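Local coordinates for protein polyhedrin (Orgyia pseudotsugata cypovirus 5, PDB 5A8U) that is the major component of the virus occlusion bodies (polyhedra), which protect the virus from the outside environment until insect larvae ingest them, at residues Q49-I54 with I218-F223; I30-V35 with F192-Y197; R124-G129 with A153-N158. All coordinates share one frame; numbering follows the deposited sequence.

Contact 1: residues Q49-I54 with I218-F223; sequences QGTEVI and ISFPTF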
ATOM      1  N   GLN A  49      -5.740   9.134   6.942  1.00  8.38           N
ATOM      2  CA  GLN A  49      -5.949   9.394   8.360  1.00  9.13           C
ATOM      3  C   GLN A  49      -5.015   8.496   9.156  1.00  8.73           C
ATOM      4  O   GLN A  49      -4.576   7.456   8.665  1.00  7.81           O
ATOM      5  CB  GLN A  49      -7.386   9.058   8.770  1.00  9.78           C
ATOM      6  CG  GLN A  49      -8.466   9.765   7.999  1.00 21.19           C
ATOM      7  CD  GLN A  49      -9.850   9.327   8.437  1.00 23.35           C
ATOM      8  OE1 GLN A  49     -10.209   9.452   9.619  1.00 16.56           O
ATOM      9  NE2 GLN A  49     -10.632   8.794   7.492  1.00 16.02           N
ATOM     10  N   GLY A  50      -4.710   8.888  10.387  1.00  8.10           N
ATOM     11  CA  GLY A  50      -3.883   8.060  11.251  1.00  6.27           C
ATOM     12  C   GLY A  50      -3.897   8.632  12.656  1.00  7.56           C
ATOM     13  O   GLY A  50      -4.511   9.656  12.897  1.00  7.75           O
ATOM     14  N   THR A  51      -3.226   7.964  13.585  1.00  4.23           N
ATOM     15  CA  THR A  51      -3.222   8.409  14.967  1.00  6.87           C
ATOM     16  C   THR A  51      -1.872   9.011  15.351  1.00 10.72           C
ATOM     17  O   THR A  51      -1.827  10.104  15.889  1.00  8.99           O
ATOM     18  CB  THR A  51      -3.546   7.245  15.894  1.00  8.75           C
ATOM     19  OG1 THR A  51      -2.793   6.093  15.477  1.00  7.47           O
ATOM     20  CG2 THR A  51      -5.032   6.936  15.829  1.00  8.95           C
ATOM     21  N   GLU A  52      -0.778   8.313  15.051  1.00  6.75           N
ATOM     22  CA  GLU A  52       0.554   8.736  15.491  1.00  3.68           C
ATOM     23  C   GLU A  52       1.407   9.196  14.325  1.00  6.52           C
ATOM     24  O   GLU A  52       2.270  10.066  14.460  1.00  5.10           O
ATOM     25  CB  GLU A  52       1.279   7.550  16.153  1.00  4.29           C
ATOM     26  CG  GLU A  52       0.668   7.076  17.467  1.00  7.38           C
ATOM     27  CD  GLU A  52       1.015   7.935  18.668  1.00 11.24           C
ATOM     28  OE1 GLU A  52       1.841   8.877  18.573  1.00  8.50           O
ATOM     29  OE2 GLU A  52       0.455   7.640  19.744  1.00  7.59           O
ATOM     30  N   VAL A  53       1.193   8.564  13.181  1.00  7.84           N
ATOM     31  CA  VAL A  53       2.000   8.844  12.017  1.00  8.76           C
ATOM     32  C   VAL A  53       1.123   8.688  10.786  1.00 10.88           C
ATOM     33  O   VAL A  53       0.246   7.816  10.706  1.00 11.32           O
ATOM     34  CB  VAL A  53       3.202   7.897  11.950  1.00  7.24           C
ATOM     35  CG1 VAL A  53       2.736   6.461  11.793  1.00  7.57           C
ATOM     36  CG2 VAL A  53       4.143   8.284  10.813  1.00 11.00           C
ATOM     37  N   ILE A  54       1.329   9.575   9.837  1.00  6.12           N
ATOM     38  CA  ILE A  54       0.633   9.446   8.582  1.00  5.49           C
ATOM     39  C   ILE A  54       1.656   9.644   7.470  1.00  7.26           C
ATOM     40  O   ILE A  54       2.323  10.668   7.406  1.00  9.62           O
ATOM     41  CB  ILE A  54      -0.525  10.438   8.527  1.00  9.94           C
ATOM     42  CG1 ILE A  54      -1.414  10.167   7.326  1.00 13.43           C
ATOM     43  CG2 ILE A  54      -0.019  11.829   8.472  1.00 18.31           C
ATOM     44  CD1 ILE A  54      -2.715  10.919   7.434  1.00 23.53           C
ATOM     45  N   ILE A 218      -1.019   1.656   8.279  1.00  5.67           N
ATOM     46  CA  ILE A 218      -1.828   1.233   7.144  1.00  7.70           C
ATOM     47  C   ILE A 218      -3.213   0.709   7.496  1.00  8.88           C
ATOM     48  O   ILE A 218      -3.858   0.106   6.653  1.00  6.68           O
ATOM     49  CB  ILE A 218      -1.082   0.165   6.264  1.00  7.29           C
ATOM     50  CG1 ILE A 218      -0.864  -1.148   7.023  1.00  8.95           C
ATOM     51  CG2 ILE A 218       0.251   0.712   5.774  1.00  7.94           C
ATOM     52  CD1 ILE A 218      -0.196  -2.210   6.161  1.00 11.17           C
ATOM     53  N   SER A 219      -3.669   0.925   8.730  1.00  6.17           N
ATOM     54  CA  SER A 219      -4.953   0.359   9.156  1.00  5.67           C
ATOM     55  C   SER A 219      -6.124   1.352   9.090  1.00  5.05           C
ATOM     56  O   SER A 219      -7.174   1.138   9.719  1.00  7.78           O
ATOM     57  CB  SER A 219      -4.845  -0.231  10.565  1.00  5.60           C
ATOM     58  OG  SER A 219      -4.531   0.791  11.501  1.00  5.53           O
ATOM     59  N   PHE A 220      -5.946   2.429   8.331  1.00  4.53           N
ATOM     60  CA  PHE A 220      -7.038   3.376   8.102  1.00  6.41           C
ATOM     61  C   PHE A 220      -7.208   3.548   6.620  1.00  6.53           C
ATOM     62  O   PHE A 220      -6.229   3.808   5.917  1.00  9.49           O
ATOM     63  CB  PHE A 220      -6.739   4.724   8.769  1.00  8.84           C
ATOM     64  CG  PHE A 220      -6.591   4.629  10.258  1.00  6.89           C
ATOM     65  CD1 PHE A 220      -7.706   4.662  11.075  1.00  9.00           C
ATOM     66  CD2 PHE A 220      -5.334   4.459  10.847  1.00  8.03           C
ATOM     67  CE1 PHE A 220      -7.573   4.553  12.474  1.00 10.37           C
ATOM     68  CE2 PHE A 220      -5.197   4.364  12.229  1.00  9.91           C
ATOM     69  CZ  PHE A 220      -6.315   4.405  13.037  1.00  9.22           C
ATOM     70  N   PRO A 221      -8.443   3.407   6.124  1.00  7.10           N
ATOM     71  CA  PRO A 221      -8.646   3.485   4.670  1.00  6.97           C
ATOM     72  C   PRO A 221      -8.294   4.870   4.153  1.00  7.41           C
ATOM     73  O   PRO A 221      -8.491   5.861   4.859  1.00  9.16           O
ATOM     74  CB  PRO A 221     -10.154   3.221   4.512  1.00  9.22           C
ATOM     75  CG  PRO A 221     -10.753   3.635   5.827  1.00  9.78           C
ATOM     76  CD  PRO A 221      -9.717   3.247   6.855  1.00  9.91           C
ATOM     77  N   THR A 222      -7.756   4.928   2.936  1.00  7.14           N
ATOM     78  CA  THR A 222      -7.503   6.199   2.257  1.00  8.37           C
ATOM     79  C   THR A 222      -8.687   6.548   1.365  1.00  8.03           C
ATOM     80  O   THR A 222      -9.039   5.789   0.464  1.00 14.10           O
ATOM     81  CB  THR A 222      -6.227   6.120   1.393  1.00 11.86           C
ATOM     82  OG1 THR A 222      -5.135   5.681   2.208  1.00 12.70           O
ATOM     83  CG2 THR A 222      -5.891   7.492   0.770  1.00 13.99           C
ATOM     84  N   PHE A 223      -9.303   7.691   1.622  1.00  5.86           N
ATOM     85  CA  PHE A 223     -10.426   8.142   0.818  1.00  6.97           C
ATOM     86  C   PHE A 223      -9.915   8.794  -0.461  1.00  7.37           C
ATOM     87  O   PHE A 223      -8.944   9.557  -0.445  1.00  7.21           O
ATOM     88  CB  PHE A 223     -11.269   9.155   1.586  1.00  6.53           C
ATOM     89  CG  PHE A 223     -12.268   9.868   0.722  1.00  7.81           C
ATOM     90  CD1 PHE A 223     -13.509   9.301   0.466  1.00 10.18           C
ATOM     91  CD2 PHE A 223     -11.944  11.075   0.110  1.00  8.45           C
ATOM     92  CE1 PHE A 223     -14.424   9.949  -0.366  1.00 10.65           C
ATOM     93  CE2 PHE A 223     -12.856  11.724  -0.711  1.00  7.67           C
ATOM     94  CZ  PHE A 223     -14.094  11.164  -0.944  1.00  7.03           C
TER
HETATM   95  O   HOH W   1      -5.384   6.564   5.303  1.00 10.58           O
HETATM   96  O   HOH W   2      -9.753   8.593   4.930  1.00 18.45           O
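The F220 side chain overlaps the backbone of Q49 and G50 and ends against the methyl of T51. The arrangement joins the end of strand 43-50, and the turn leading into strand 53-58, to the loop between helix 210-216 and strand 223-227, in a fold built on two antiparallel sheets. F220 CB lies 3.5 Å from Q49 O, and F220 CD2 is 3.9 Å from G50 CA. Further out, F220 CZ meets T51 CG2 at 4.0 Å, the two side chains crossing at about a right angle. F220 CG, anti to the carbonyl carbon (chi1 -61°), is thereby placed 3.8 Å from Q49 O. Q49 O, G50 CA and T51 CG2 all stand obliquely to the ring, and no direct hydrogen bond joins the two segments. Water supplies the polar link instead: one molecule accepts from Q49 N and donates to F220 O at 2.9 Å, and also bonds T222 OG1. Q49 NE2 has a direct partner in G132 O of the second subunit, where R126 also packs on F220, so the contact lies beside a subunit interface. A second water accepts from Q49 NE2 at 2.7 Å and lies 3.0 Å from P221 O, one of several acceptors competing for its protons.

Contact 2: residues I30-V35 with F192-Y197; sequences INVTVV and FEVYRY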
ATOM      1  N   ILE A  30      -5.499  12.395  12.861  1.00  7.80           N
ATOM      2  CA  ILE A  30      -4.804  13.429  12.110  1.00  5.42           C
ATOM      3  C   ILE A  30      -5.112  13.132  10.647  1.00  7.75           C
ATOM      4  O   ILE A  30      -5.227  11.965  10.264  1.00  9.28           O
ATOM      5  CB  ILE A  30      -3.258  13.426  12.371  1.00  8.58           C
ATOM      6  CG1 ILE A  30      -2.649  12.036  12.179  1.00 16.97           C
ATOM      7  CG2 ILE A  30      -2.935  13.955  13.785  1.00 10.46           C
ATOM      8  CD1 ILE A  30      -1.094  12.045  12.133  1.00 16.64           C
ATOM      9  N   ASN A  31      -5.295  14.182   9.851  1.00  7.68           N
ATOM     10  CA  ASN A  31      -5.678  14.031   8.448  1.00  7.83           C
ATOM     11  C   ASN A  31      -4.657  14.694   7.553  1.00  8.11           C
ATOM     12  O   ASN A  31      -4.173  15.781   7.842  1.00  8.46           O
ATOM     13  CB  ASN A  31      -7.046  14.653   8.178  1.00  9.05           C
ATOM     14  CG  ASN A  31      -8.186  13.758   8.595  1.00 12.39           C
ATOM     15  OD1 ASN A  31      -8.751  13.033   7.784  1.00 11.38           O
ATOM     16  ND2 ASN A  31      -8.529  13.801   9.880  1.00 14.78           N
ATOM     17  N   VAL A  32      -4.336  14.026   6.460  1.00  6.36           N
ATOM     18  CA  VAL A  32      -3.511  14.606   5.420  1.00  5.78           C
ATOM     19  C   VAL A  32      -4.310  14.468   4.141  1.00  4.19           C
ATOM     20  O   VAL A  32      -4.788  13.382   3.818  1.00  5.61           O
ATOM     21  CB  VAL A  32      -2.168  13.874   5.300  1.00  6.27           C
ATOM     22  CG1 VAL A  32      -1.346  14.467   4.169  1.00  8.48           C
ATOM     23  CG2 VAL A  32      -1.414  13.996   6.635  1.00  7.48           C
ATOM     24  N   THR A  33      -4.494  15.580   3.437  1.00  4.17           N
ATOM     25  CA  THR A  33      -5.234  15.576   2.191  1.00  5.18           C
ATOM     26  C   THR A  33      -4.350  16.153   1.088  1.00  6.84           C
ATOM     27  O   THR A  33      -3.677  17.181   1.260  1.00  5.31           O
ATOM     28  CB  THR A  33      -6.550  16.361   2.305  1.00  7.33           C
ATOM     29  OG1 THR A  33      -7.290  15.864   3.425  1.00  9.55           O
ATOM     30  CG2 THR A  33      -7.419  16.186   1.037  1.00  7.18           C
ATOM     31  N   VAL A  34      -4.300  15.437  -0.023  1.00  5.40           N
ATOM     32  CA  VAL A  34      -3.677  15.971  -1.219  1.00  5.81           C
ATOM     33  C   VAL A  34      -4.784  16.284  -2.200  1.00  5.79           C
ATOM     34  O   VAL A  34      -5.601  15.417  -2.529  1.00  5.56           O
ATOM     35  CB  VAL A  34      -2.713  14.955  -1.850  1.00  8.03           C
ATOM     36  CG1 VAL A  34      -2.396  15.315  -3.330  1.00  5.83           C
ATOM     37  CG2 VAL A  34      -1.468  14.854  -1.009  1.00  5.85           C
ATOM     38  N   VAL A  35      -4.835  17.536  -2.639  1.00  4.73           N
ATOM     39  CA  VAL A  35      -5.835  17.939  -3.615  1.00  3.92           C
ATOM     40  C   VAL A  35      -5.144  18.324  -4.904  1.00  4.91           C
ATOM     41  O   VAL A  35      -4.382  19.284  -4.935  1.00  5.69           O
ATOM     42  CB  VAL A  35      -6.667  19.131  -3.140  1.00  4.66           C
ATOM     43  CG1 VAL A  35      -7.770  19.425  -4.154  1.00  6.98           C
ATOM     44  CG2 VAL A  35      -7.299  18.830  -1.799  1.00  7.84           C
ATOM     45  N   PHE A 192       5.165  11.849   1.506  1.00  4.93           N
ATOM     46  CA  PHE A 192       5.033  12.726   2.672  1.00  3.77           C
ATOM     47  C   PHE A 192       5.069  11.939   3.992  1.00  5.21           C
ATOM     48  O   PHE A 192       4.779  10.726   4.028  1.00  4.55           O
ATOM     49  CB  PHE A 192       3.730  13.542   2.589  1.00  4.34           C
ATOM     50  CG  PHE A 192       2.488  12.686   2.665  1.00  6.95           C
ATOM     51  CD1 PHE A 192       1.978  12.292   3.900  1.00  8.13           C
ATOM     52  CD2 PHE A 192       1.857  12.248   1.508  1.00  9.11           C
ATOM     53  CE1 PHE A 192       0.853  11.465   3.984  1.00 11.40           C
ATOM     54  CE2 PHE A 192       0.722  11.423   1.592  1.00  8.65           C
ATOM     55  CZ  PHE A 192       0.232  11.038   2.831  1.00  9.78           C
ATOM     56  N   GLU A 193       5.436  12.639   5.065  1.00  4.75           N
ATOM     57  CA  GLU A 193       5.346  12.088   6.430  1.00  2.96           C
ATOM     58  C   GLU A 193       4.812  13.165   7.347  1.00  4.99           C
ATOM     59  O   GLU A 193       5.288  14.292   7.318  1.00  5.04           O
ATOM     60  CB  GLU A 193       6.718  11.635   6.943  1.00  5.35           C
ATOM     61  CG  GLU A 193       7.439  10.680   6.001  1.00  4.76           C
ATOM     62  CD  GLU A 193       8.867  10.370   6.431  1.00  4.96           C
ATOM     63  OE1 GLU A 193       9.397  11.077   7.326  1.00  7.86           O
ATOM     64  OE2 GLU A 193       9.456   9.415   5.881  1.00  5.76           O
ATOM     65  N   VAL A 194       3.822  12.817   8.150  1.00  4.28           N
ATOM     66  CA  VAL A 194       3.228  13.756   9.101  1.00  5.28           C
ATOM     67  C   VAL A 194       3.132  13.044  10.449  1.00  7.19           C
ATOM     68  O   VAL A 194       2.821  11.856  10.516  1.00  6.20           O
ATOM     69  CB  VAL A 194       1.837  14.185   8.621  1.00  5.92           C
ATOM     70  CG1 VAL A 194       0.996  14.852   9.738  1.00  7.04           C
ATOM     71  CG2 VAL A 194       1.948  15.070   7.380  1.00  5.27           C
ATOM     72  N   TYR A 195       3.417  13.783  11.507  1.00  4.08           N
ATOM     73  CA  TYR A 195       3.587  13.214  12.828  1.00  5.22           C
ATOM     74  C   TYR A 195       2.732  13.883  13.902  1.00  4.93           C
ATOM     75  O   TYR A 195       2.573  15.095  13.923  1.00  5.60           O
ATOM     76  CB  TYR A 195       5.068  13.334  13.241  1.00  4.85           C
ATOM     77  CG  TYR A 195       6.022  12.603  12.323  1.00  6.06           C
ATOM     78  CD1 TYR A 195       6.546  13.228  11.198  1.00  5.74           C
ATOM     79  CD2 TYR A 195       6.405  11.291  12.587  1.00  6.35           C
ATOM     80  CE1 TYR A 195       7.421  12.569  10.354  1.00  7.20           C
ATOM     81  CE2 TYR A 195       7.284  10.625  11.766  1.00  5.04           C
ATOM     82  CZ  TYR A 195       7.794  11.264  10.653  1.00  5.99           C
ATOM     83  OH  TYR A 195       8.665  10.622   9.820  1.00  7.86           O
ATOM     84  N   ARG A 196       2.219  13.056  14.809  1.00  6.66           N
ATOM     85  CA  ARG A 196       1.471  13.490  15.979  1.00  6.71           C
ATOM     86  C   ARG A 196       2.270  14.441  16.860  1.00  7.33           C
ATOM     87  O   ARG A 196       3.436  14.174  17.190  1.00  5.98           O
ATOM     88  CB  ARG A 196       1.093  12.229  16.774  1.00  4.32           C
ATOM     89  CG  ARG A 196       0.712  12.418  18.233  1.00 11.89           C
ATOM     90  CD  ARG A 196      -0.652  13.027  18.394  1.00 12.50           C
ATOM     91  NE  ARG A 196      -1.708  12.304  17.678  1.00 15.32           N
ATOM     92  CZ  ARG A 196      -2.954  12.754  17.595  1.00 12.72           C
ATOM     93  NH1 ARG A 196      -3.260  13.904  18.189  1.00 15.09           N
ATOM     94  NH2 ARG A 196      -3.883  12.082  16.929  1.00  9.73           N
ATOM     95  N   TYR A 197       1.638  15.543  17.272  1.00  6.96           N
ATOM     96  CA  TYR A 197       2.182  16.346  18.352  1.00  6.66           C
ATOM     97  C   TYR A 197       1.937  15.615  19.667  1.00  7.42           C
ATOM     98  O   TYR A 197       0.808  15.218  19.995  1.00 10.66           O
ATOM     99  CB  TYR A 197       1.501  17.715  18.413  1.00  7.82           C
ATOM    100  CG  TYR A 197       1.977  18.564  19.565  1.00  8.47           C
ATOM    101  CD1 TYR A 197       3.271  19.044  19.597  1.00  8.73           C
ATOM    102  CD2 TYR A 197       1.128  18.869  20.628  1.00 11.51           C
ATOM    103  CE1 TYR A 197       3.721  19.827  20.661  1.00  8.48           C
ATOM    104  CE2 TYR A 197       1.558  19.654  21.695  1.00 10.60           C
ATOM    105  CZ  TYR A 197       2.859  20.126  21.700  1.00 12.57           C
ATOM    106  OH  TYR A 197       3.299  20.918  22.739  1.00 14.31           O
TER
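E193 OE1 is gripped by Y195 OH at 2.6 Å, from a direction 60° out of the carboxylate plane, and by R124 NH1 in a salt bridge, on the side of strand 192-195 turned away from I30 and V32. The alternate residues F192 and V194 point toward strand 30-35, with the strand axes 8.6 Å apart and 157° between their directions. This is face-to-face packing of two antiparallel sheets, a beta-sandwich. V32 CG1 makes a CH-pi contact over one face of the F192 ring, 4.0 Å from its centroid and 22° off the normal; its nearest ring atom, F192 CE1, is 3.7 Å away. V32 CG1 is anti to the backbone N, whereas V32 CG2 lies beside that N and packs on V194 CG2 at 3.6 Å. Next along, I30 CD1 approaches V194 CG1 at 4.2 Å. I30 CG2 lies over one face of the R196 guanidinium, toward its rim and 3.8 Å from R196 NH2. That group is held by T51 O at NE, R23 O at NH1 and S28 OG at NH2. No hydrogen bond crosses between the segments: they meet through apolar side chains and the face of one guanidinium, whose N-H groups bond other partners, consistent with a hydrophobic sandwich interior.

Contact 3: residues R124-G129 with A153-N158; sequences RLRFFG and AEDIIN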
ATOM      1  N   ARG A 124       7.231  16.352   6.543  1.00  5.84           N
ATOM      2  CA  ARG A 124       8.010  16.250   5.299  1.00  4.60           C
ATOM      3  C   ARG A 124       7.110  16.120   4.088  1.00  5.75           C
ATOM      4  O   ARG A 124       6.190  15.304   4.084  1.00  6.89           O
ATOM      5  CB  ARG A 124       8.924  15.023   5.336  1.00  8.48           C
ATOM      6  CG  ARG A 124      10.099  15.178   6.271  1.00 10.02           C
ATOM      7  CD  ARG A 124      10.782  13.833   6.475  1.00 10.70           C
ATOM      8  NE  ARG A 124      12.117  13.960   7.049  1.00 11.52           N
ATOM      9  CZ  ARG A 124      12.780  12.954   7.609  1.00 11.22           C
ATOM     10  NH1 ARG A 124      12.208  11.757   7.709  1.00 10.51           N
ATOM     11  NH2 ARG A 124      14.001  13.148   8.087  1.00 11.12           N
ATOM     12  N   LEU A 125       7.413  16.882   3.038  1.00  4.26           N
ATOM     13  CA  LEU A 125       6.756  16.695   1.753  1.00  4.35           C
ATOM     14  C   LEU A 125       7.893  16.569   0.759  1.00  5.74           C
ATOM     15  O   LEU A 125       8.696  17.495   0.614  1.00  8.34           O
ATOM     16  CB  LEU A 125       5.859  17.889   1.398  1.00  6.13           C
ATOM     17  CG  LEU A 125       5.213  17.869   0.000  1.00  9.07           C
ATOM     18  CD1 LEU A 125       4.365  16.613  -0.275  1.00  8.01           C
ATOM     19  CD2 LEU A 125       4.410  19.160  -0.243  1.00  8.62           C
ATOM     20  N   ARG A 126       7.999  15.420   0.099  1.00  6.12           N
ATOM     21  CA  ARG A 126       9.095  15.226  -0.847  1.00  6.60           C
ATOM     22  C   ARG A 126       8.618  15.219  -2.283  1.00  8.43           C
ATOM     23  O   ARG A 126       7.646  14.530  -2.616  1.00  6.56           O
ATOM     24  CB  ARG A 126       9.805  13.886  -0.600  1.00  6.50           C
ATOM     25  CG  ARG A 126      10.318  13.655   0.831  1.00  8.10           C
ATOM     26  CD  ARG A 126      11.184  12.391   0.885  1.00  8.68           C
ATOM     27  NE  ARG A 126      11.530  11.973   2.248  1.00  7.18           N
ATOM     28  CZ  ARG A 126      10.817  11.118   2.974  1.00  8.96           C
ATOM     29  NH1 ARG A 126       9.694  10.583   2.479  1.00  6.16           N
ATOM     30  NH2 ARG A 126      11.217  10.795   4.204  1.00  8.23           N
ATOM     31  N   PHE A 127       9.319  15.949  -3.147  1.00  7.13           N
ATOM     32  CA  PHE A 127       9.007  15.932  -4.579  1.00  8.37           C
ATOM     33  C   PHE A 127      10.002  15.103  -5.377  1.00  9.38           C
ATOM     34  O   PHE A 127      11.206  15.130  -5.101  1.00 11.23           O
ATOM     35  CB  PHE A 127       8.966  17.357  -5.130  1.00  9.17           C
ATOM     36  CG  PHE A 127       7.713  18.092  -4.768  1.00  7.87           C
ATOM     37  CD1 PHE A 127       6.506  17.722  -5.340  1.00  8.74           C
ATOM     38  CD2 PHE A 127       7.736  19.144  -3.867  1.00 14.18           C
ATOM     39  CE1 PHE A 127       5.332  18.375  -5.020  1.00  8.79           C
ATOM     40  CE2 PHE A 127       6.553  19.820  -3.536  1.00 14.37           C
ATOM     41  CZ  PHE A 127       5.348  19.430  -4.115  1.00 11.56           C
ATOM     42  N   PHE A 128       9.480  14.368  -6.353  1.00  7.33           N
ATOM     43  CA  PHE A 128      10.277  13.546  -7.254  1.00  9.03           C
ATOM     44  C   PHE A 128       9.786  13.844  -8.658  1.00  9.53           C
ATOM     45  O   PHE A 128       8.675  14.333  -8.854  1.00  8.04           O
ATOM     46  CB  PHE A 128      10.068  12.046  -6.962  1.00  8.07           C
ATOM     47  CG  PHE A 128      10.366  11.659  -5.532  1.00  8.84           C
ATOM     48  CD1 PHE A 128       9.420  11.866  -4.532  1.00  9.52           C
ATOM     49  CD2 PHE A 128      11.586  11.098  -5.197  1.00 11.15           C
ATOM     50  CE1 PHE A 128       9.694  11.526  -3.219  1.00  9.46           C
ATOM     51  CE2 PHE A 128      11.862  10.742  -3.887  1.00 17.62           C
ATOM     52  CZ  PHE A 128      10.919  10.963  -2.900  1.00 10.69           C
ATOM     53  N   GLY A 129      10.635  13.573  -9.640  1.00  6.82           N
ATOM     54  CA  GLY A 129      10.219  13.654 -11.031  1.00  9.99           C
ATOM     55  C   GLY A 129       9.330  12.487 -11.401  1.00 12.11           C
ATOM     56  O   GLY A 129       9.056  11.603 -10.577  1.00 11.83           O
ATOM     57  N   ALA A 153      16.766  19.364   3.515  1.00  9.85           N
ATOM     58  CA  ALA A 153      16.256  20.450   4.345  1.00  9.34           C
ATOM     59  C   ALA A 153      14.898  20.962   3.862  1.00  9.32           C
ATOM     60  O   ALA A 153      14.015  21.296   4.672  1.00 11.49           O
ATOM     61  CB  ALA A 153      17.264  21.605   4.392  1.00 11.42           C
ATOM     62  N   GLU A 154      14.744  21.010   2.543  1.00  9.24           N
ATOM     63  CA  GLU A 154      13.571  21.595   1.909  1.00 15.58           C
ATOM     64  C   GLU A 154      12.313  20.734   2.013  1.00 11.55           C
ATOM     65  O   GLU A 154      11.211  21.192   1.697  1.00  9.84           O
ATOM     66  CB  GLU A 154      13.868  21.915   0.440  1.00 14.94           C
ATOM     67  CG  GLU A 154      14.894  23.033   0.249  1.00 13.37           C
ATOM     68  CD  GLU A 154      16.338  22.543   0.197  1.00 19.14           C
ATOM     69  OE1 GLU A 154      16.602  21.346   0.468  1.00 13.71           O
ATOM     70  OE2 GLU A 154      17.219  23.372  -0.128  1.00 17.65           O
ATOM     71  N   ASP A 155      12.463  19.496   2.463  1.00  9.36           N
ATOM     72  CA  ASP A 155      11.293  18.653   2.683  1.00  9.19           C
ATOM     73  C   ASP A 155      10.484  19.217   3.844  1.00  8.02           C
ATOM     74  O   ASP A 155       9.309  18.942   3.975  1.00  7.58           O
ATOM     75  CB  ASP A 155      11.707  17.224   3.056  1.00 10.32           C
ATOM     76  CG  ASP A 155      12.529  16.545   1.985  1.00 13.85           C
ATOM     77  OD1 ASP A 155      12.527  17.000   0.820  1.00 17.24           O
ATOM     78  OD2 ASP A 155      13.160  15.525   2.320  1.00 12.86           O
ATOM     79  N   ILE A 156      11.144  19.982   4.709  1.00  6.80           N
ATOM     80  CA  ILE A 156      10.518  20.529   5.899  1.00  9.03           C
ATOM     81  C   ILE A 156       9.784  21.778   5.461  1.00  6.84           C
ATOM     82  O   ILE A 156      10.355  22.872   5.435  1.00 10.76           O
ATOM     83  CB  ILE A 156      11.568  20.854   6.982  1.00  7.90           C
ATOM     84  CG1 ILE A 156      12.325  19.571   7.370  1.00 11.60           C
ATOM     85  CG2 ILE A 156      10.898  21.440   8.216  1.00  9.43           C
ATOM     86  CD1 ILE A 156      11.417  18.514   8.005  1.00  9.47           C
ATOM     87  N   ILE A 157       8.514  21.605   5.121  1.00  8.00           N
ATOM     88  CA  ILE A 157       7.745  22.670   4.495  1.00  7.82           C
ATOM     89  C   ILE A 157       6.972  23.548   5.462  1.00  8.54           C
ATOM     90  O   ILE A 157       6.326  24.501   5.026  1.00  9.82           O
ATOM     91  CB  ILE A 157       6.731  22.109   3.480  1.00  8.21           C
ATOM     92  CG1 ILE A 157       5.872  21.024   4.125  1.00  8.62           C
ATOM     93  CG2 ILE A 157       7.451  21.627   2.219  1.00 15.22           C
ATOM     94  CD1 ILE A 157       4.617  20.718   3.302  1.00 17.77           C
ATOM     95  N   ASN A 158       7.032  23.239   6.757  1.00  7.09           N
ATOM     96  CA  ASN A 158       6.201  23.919   7.741  1.00  9.92           C
ATOM     97  C   ASN A 158       6.149  25.434   7.561  1.00  9.84           C
ATOM     98  O   ASN A 158       5.073  26.034   7.562  1.00 11.13           O
ATOM     99  CB  ASN A 158       6.645  23.588   9.174  1.00  8.51           C
ATOM    100  CG  ASN A 158       5.723  24.195  10.207  1.00 11.12           C
ATOM    101  OD1 ASN A 158       4.501  24.131  10.073  1.00 10.50           O
ATOM    102  ND2 ASN A 158       6.299  24.792  11.237  1.00 17.47           N
TER
HETATM  103  O   HOH W   3      13.842  15.722   5.218  1.00 15.95           O
HETATM  104  O   HOH W   4       9.181  20.296  -0.289  1.00 22.24           O
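D155 O accepts from L125 N at 3.0 Å with an N-H...O angle of 160°, in the carbonyl plane and on a lone pair; the C=O...N angle is 138°. Just before it, E154 O is linked to L125 O by a water that donates to both, each at 3.0 Å. D155 closes the 3-10 segment 153-155 and lies against the strand. Its carbonyl oxygen also takes a CA-H...O contact from R124 CA at 3.3 Å, while D155 CA makes a similar approach to L125 O. The D155 carboxylate, with CG beside its own backbone N (chi1 -60°), lies next to the extended chain of R126: D155 OD2 is 3.7 Å from R126 CG and 3.9 Å from R126 NE, a long salt bridge with the two planar groups nearly perpendicular. Its stronger ionic partner is R134, which meets D155 OD1, and R126 NH2 turns to E193 and N151. Strand 124-128 is an outermost strand of the chain's three-stranded antiparallel sheet. Strand 189-195 pairs with it on one side, and the turn of 153-158 supplies L125 N with its acceptor. A further water donates to D155 OD2 and accepts a weak bond from R124 NE. At I156 the CB points away from the strand, yet CD1 returns to touch R124 CG at 4.0 Å. I157, its CB directed toward the strand, places CD1 3.6 Å from L125 CB and also close to L125 CD2, the side chains crossing at a slant.

In the fold
Contacts 1 and 2 touch and share elements: strands 30-37 and 43-50 are neighbours in the larger sheet, and in the smaller 53-58 and 189-195 pair, I54 O probably accepting from V194 N. Contact 2 is the most central, its centre about 7 Å from the centre of the chain, against about 12 Å for the centres of contacts 1 and 3, and is largely apolar across its segments. Contact 3, at the edge of the smaller sheet, combines a backbone bond, a long ion pair and water, and includes exposed I156; contact 1 is buried but water-bridged. E193 ties contacts 2 and 3 through R124 and R126. Between subunits, S219 of contact 1 bonds E193 and R126 of a neighbouring copy.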